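Local coordinates for protein CurB (Lyngbya majuscula, PDB 5KP7) that probably serves as an acyl carrier protein of curacin biosynthesis, bearing acyl groups on a covalently attached 4'-phosphopantetheine arm, at residues B[39-44]-B[66-71]. Numbering follows the deposited sequence.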
ATOM      1  N   ARG B  39      -2.844 -27.755  13.486  1.00 46.79           N
ATOM      2  CA  ARG B  39      -1.902 -28.103  14.559  1.00 48.80           C
ATOM      3  C   ARG B  39      -0.441 -27.833  14.189  1.00 49.12           C
ATOM      4  O   ARG B  39       0.350 -27.460  15.045  1.00 51.15           O
ATOM      5  CB  ARG B  39      -2.082 -29.570  14.986  1.00 50.61           C
ATOM      6  CG  ARG B  39      -3.401 -29.800  15.687  1.00 52.05           C
ATOM      7  CD  ARG B  39      -3.590 -31.249  16.115  1.00 56.02           C
ATOM      8  NE  ARG B  39      -4.850 -31.404  16.857  1.00 58.23           N
ATOM      9  CZ  ARG B  39      -5.896 -32.156  16.498  1.00 59.52           C
ATOM     10  NH1 ARG B  39      -5.886 -32.892  15.386  1.00 59.64           N
ATOM     11  NH2 ARG B  39      -6.977 -32.182  17.280  1.00 61.93           N
ATOM     12  N   GLU B  40      -0.086 -28.030  12.928  1.00 50.01           N
ATOM     13  CA  GLU B  40       1.264 -27.724  12.437  1.00 53.19           C
ATOM     14  C   GLU B  40       1.574 -26.214  12.488  1.00 54.19           C
ATOM     15  O   GLU B  40       2.703 -25.803  12.738  1.00 54.09           O
ATOM     16  CB  GLU B  40       1.399 -28.257  11.013  1.00 55.88           C
ATOM     17  CG  GLU B  40       2.811 -28.449  10.510  1.00 60.46           C
ATOM     18  CD  GLU B  40       2.843 -29.218   9.196  1.00 63.57           C
ATOM     19  OE1 GLU B  40       2.286 -30.340   9.126  1.00 65.16           O
ATOM     20  OE2 GLU B  40       3.430 -28.699   8.227  1.00 66.64           O
ATOM     21  N   ILE B  41       0.551 -25.400  12.235  1.00 54.11           N
ATOM     22  CA  ILE B  41       0.659 -23.938  12.292  1.00 55.85           C
ATOM     23  C   ILE B  41       0.554 -23.402  13.723  1.00 56.67           C
ATOM     24  O   ILE B  41       1.248 -22.448  14.071  1.00 59.21           O
ATOM     25  CB  ILE B  41      -0.415 -23.299  11.370  1.00 56.36           C
ATOM     26  CG1 ILE B  41       0.024 -23.417   9.902  1.00 58.19           C
ATOM     27  CG2 ILE B  41      -0.726 -21.853  11.731  1.00 58.21           C
ATOM     28  CD1 ILE B  41       1.231 -22.592   9.500  1.00 61.64           C
ATOM     29  N   ALA B  42      -0.316 -23.995  14.536  1.00 56.44           N
ATOM     30  CA  ALA B  42      -0.463 -23.618  15.941  1.00 58.48           C
ATOM     31  C   ALA B  42      -0.140 -24.832  16.812  1.00 60.10           C
ATOM     32  O   ALA B  42      -1.061 -25.545  17.214  1.00 60.68           O
ATOM     33  CB  ALA B  42      -1.879 -23.133  16.203  1.00 58.36           C
ATOM     34  N   PRO B  43       1.168 -25.085  17.090  1.00 63.19           N
ATOM     35  CA  PRO B  43       1.618 -26.197  17.949  1.00 64.99           C
ATOM     36  C   PRO B  43       0.937 -26.309  19.317  1.00 66.69           C
ATOM     37  O   PRO B  43       0.847 -27.410  19.854  1.00 69.74           O
ATOM     38  CB  PRO B  43       3.110 -25.907  18.158  1.00 66.30           C
ATOM     39  CG  PRO B  43       3.521 -25.114  16.980  1.00 66.17           C
ATOM     40  CD  PRO B  43       2.313 -24.394  16.461  1.00 64.92           C
ATOM     41  N   GLU B  44       0.487 -25.187  19.877  1.00 66.78           N
ATOM     42  CA  GLU B  44      -0.258 -25.187  21.143  1.00 69.21           C
ATOM     43  C   GLU B  44      -1.603 -25.923  21.078  1.00 69.44           C
ATOM     44  O   GLU B  44      -2.160 -26.251  22.122  1.00 72.27           O
ATOM     45  CB  GLU B  44      -0.443 -23.750  21.690  1.00 71.13           C
ATOM     46  CG  GLU B  44      -1.481 -22.856  20.996  1.00 71.65           C
ATOM     47  CD  GLU B  44      -0.993 -22.163  19.726  1.00 71.07           C
ATOM     48  OE1 GLU B  44      -1.771 -21.356  19.173  1.00 71.38           O
ATOM     49  OE2 GLU B  44       0.146 -22.417  19.269  1.00 70.51           O
ATOM     50  N   ARG B  66      -4.244 -18.222   8.582  1.00 31.40           N
ATOM     51  CA  ARG B  66      -5.512 -18.783   8.072  1.00 32.42           C
ATOM     52  C   ARG B  66      -5.409 -19.052   6.580  1.00 32.12           C
ATOM     53  O   ARG B  66      -5.804 -20.113   6.110  1.00 34.12           O
ATOM     54  CB  ARG B  66      -6.703 -17.882   8.370  1.00 33.12           C
ATOM     55  CG  ARG B  66      -7.037 -17.771   9.838  1.00 34.68           C
ATOM     56  CD  ARG B  66      -8.401 -17.128  10.066  1.00 36.17           C
ATOM     57  NE  ARG B  66      -8.533 -15.742   9.599  1.00 36.04           N
ATOM     58  CZ  ARG B  66      -8.216 -14.645  10.284  1.00 37.17           C
ATOM     59  NH1 ARG B  66      -7.650 -14.699  11.488  1.00 38.05           N
ATOM     60  NH2 ARG B  66      -8.432 -13.454   9.734  1.00 38.78           N
ATOM     61  N   ALA B  67      -4.844 -18.111   5.832  1.00 30.22           N
ATOM     62  CA  ALA B  67      -4.557 -18.346   4.415  1.00 30.91           C
ATOM     63  C   ALA B  67      -3.550 -19.473   4.168  1.00 31.43           C
ATOM     64  O   ALA B  67      -3.710 -20.276   3.222  1.00 31.54           O
ATOM     65  CB  ALA B  67      -4.097 -17.066   3.746  1.00 31.17           C
ATOM     66  N   GLU B  68      -2.521 -19.548   5.013  1.00 32.32           N
ATOM     67  CA  GLU B  68      -1.491 -20.591   4.886  1.00 34.92           C
ATOM     68  C   GLU B  68      -2.114 -21.989   5.011  1.00 34.63           C
ATOM     69  O   GLU B  68      -1.797 -22.892   4.218  1.00 34.90           O
ATOM     70  CB  GLU B  68      -0.383 -20.387   5.938  1.00 37.61           C
ATOM     71  CG  GLU B  68       0.915 -21.117   5.653  1.00 42.74           C
ATOM     72  CD  GLU B  68       1.766 -20.453   4.595  1.00 45.14           C
ATOM     73  OE1 GLU B  68       1.434 -19.311   4.185  1.00 47.43           O
ATOM     74  OE2 GLU B  68       2.806 -21.060   4.228  1.00 50.82           O
ATOM     75  N   ILE B  69      -3.016 -22.150   5.972  1.00 33.49           N
ATOM     76  CA  ILE B  69      -3.694 -23.446   6.167  1.00 35.46           C
ATOM     77  C   ILE B  69      -4.457 -23.850   4.902  1.00 35.19           C
ATOM     78  O   ILE B  69      -4.363 -24.993   4.456  1.00 36.00           O
ATOM     79  CB  ILE B  69      -4.611 -23.429   7.407  1.00 35.65           C
ATOM     80  CG1 ILE B  69      -3.754 -23.416   8.681  1.00 36.22           C
ATOM     81  CG2 ILE B  69      -5.526 -24.661   7.428  1.00 37.89           C
ATOM     82  CD1 ILE B  69      -4.508 -22.964   9.902  1.00 36.72           C
ATOM     83  N   ILE B  70      -5.183 -22.906   4.318  1.00 33.82           N
ATOM     84  CA  ILE B  70      -5.902 -23.171   3.078  1.00 33.99           C
ATOM     85  C   ILE B  70      -4.941 -23.627   1.988  1.00 34.71           C
ATOM     86  O   ILE B  70      -5.226 -24.608   1.283  1.00 35.25           O
ATOM     87  CB  ILE B  70      -6.717 -21.952   2.601  1.00 33.20           C
ATOM     88  CG1 ILE B  70      -7.963 -21.781   3.474  1.00 34.29           C
ATOM     89  CG2 ILE B  70      -7.147 -22.120   1.155  1.00 33.54           C
ATOM     90  CD1 ILE B  70      -8.665 -20.433   3.323  1.00 34.73           C
ATOM     91  N   MET B  71      -3.821 -22.923   1.840  1.00 34.64           N
ATOM     92  CA  MET B  71      -2.882 -23.233   0.766  1.00 35.66           C
ATOM     93  C   MET B  71      -2.188 -24.585   0.977  1.00 38.39           C
ATOM     94  O   MET B  71      -1.954 -25.302   0.006  1.00 40.07           O
ATOM     95  CB  MET B  71      -1.877 -22.119   0.569  1.00 36.76           C
ATOM     96  CG  MET B  71      -2.516 -20.838  -0.009  1.00 36.53           C
ATOM     97  SD  MET B  71      -1.292 -19.580  -0.385  1.00 38.87           S
ATOM     98  CE  MET B  71      -0.840 -19.002   1.239  1.00 38.06           C
TER
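I41 meets I69 and E68 with its longer branch, and this one side chain spans the contact between the end of helix 27-41 and helix 63-76. Its CG1 approaches CG1 of I69 at 4.0 Å, while the terminal CD1 reaches CG of E68 at 4.1 Å. Two turns along the branch make both touches possible. CG1 stands beside the backbone N and anti to the carbonyl carbon, and a second bend at chi2 (-68°) swings CD1 off the line to I69 and toward E68. I69 shares the first turn but then runs extended (chi2 162°), which carries its CD1 back to within 4.3 Å of CG2 of I41. The two isoleucines meet at a slant, whereas I41 and E68 lie nearly perpendicular. E68 offers only its aliphatic stem here. With CG anti to the backbone N and the chain folded at chi2 (77°), the carboxylate turns away from I41; outside this contact, both its oxygens are bound by basic side chains of another protein chain. The contact is thus purely apolar and small, burying 118 Å² over both sides, with the CA atoms of I41 and I69 7.5 Å apart. N65 and M72 of helix 63-76 also touch I41, so that I41 sits over N65, E68, I69 and M72, spaced i, i+3, i+4 and i+7 along one helical face, as a knob sits in a hole. Just beyond, A42 leaves helical geometry, and the chain passes into a 3-10 turn at P43 and E44. R66, on the same helix but directed elsewhere, forms a salt bridge with phosphopantetheine, the group that S63 carries covalently. Such interhelical aliphatic packing is characteristic of the helical bundle of carrier proteins, in which the prosthetic-group serine opens the helix that also faces partner enzymes.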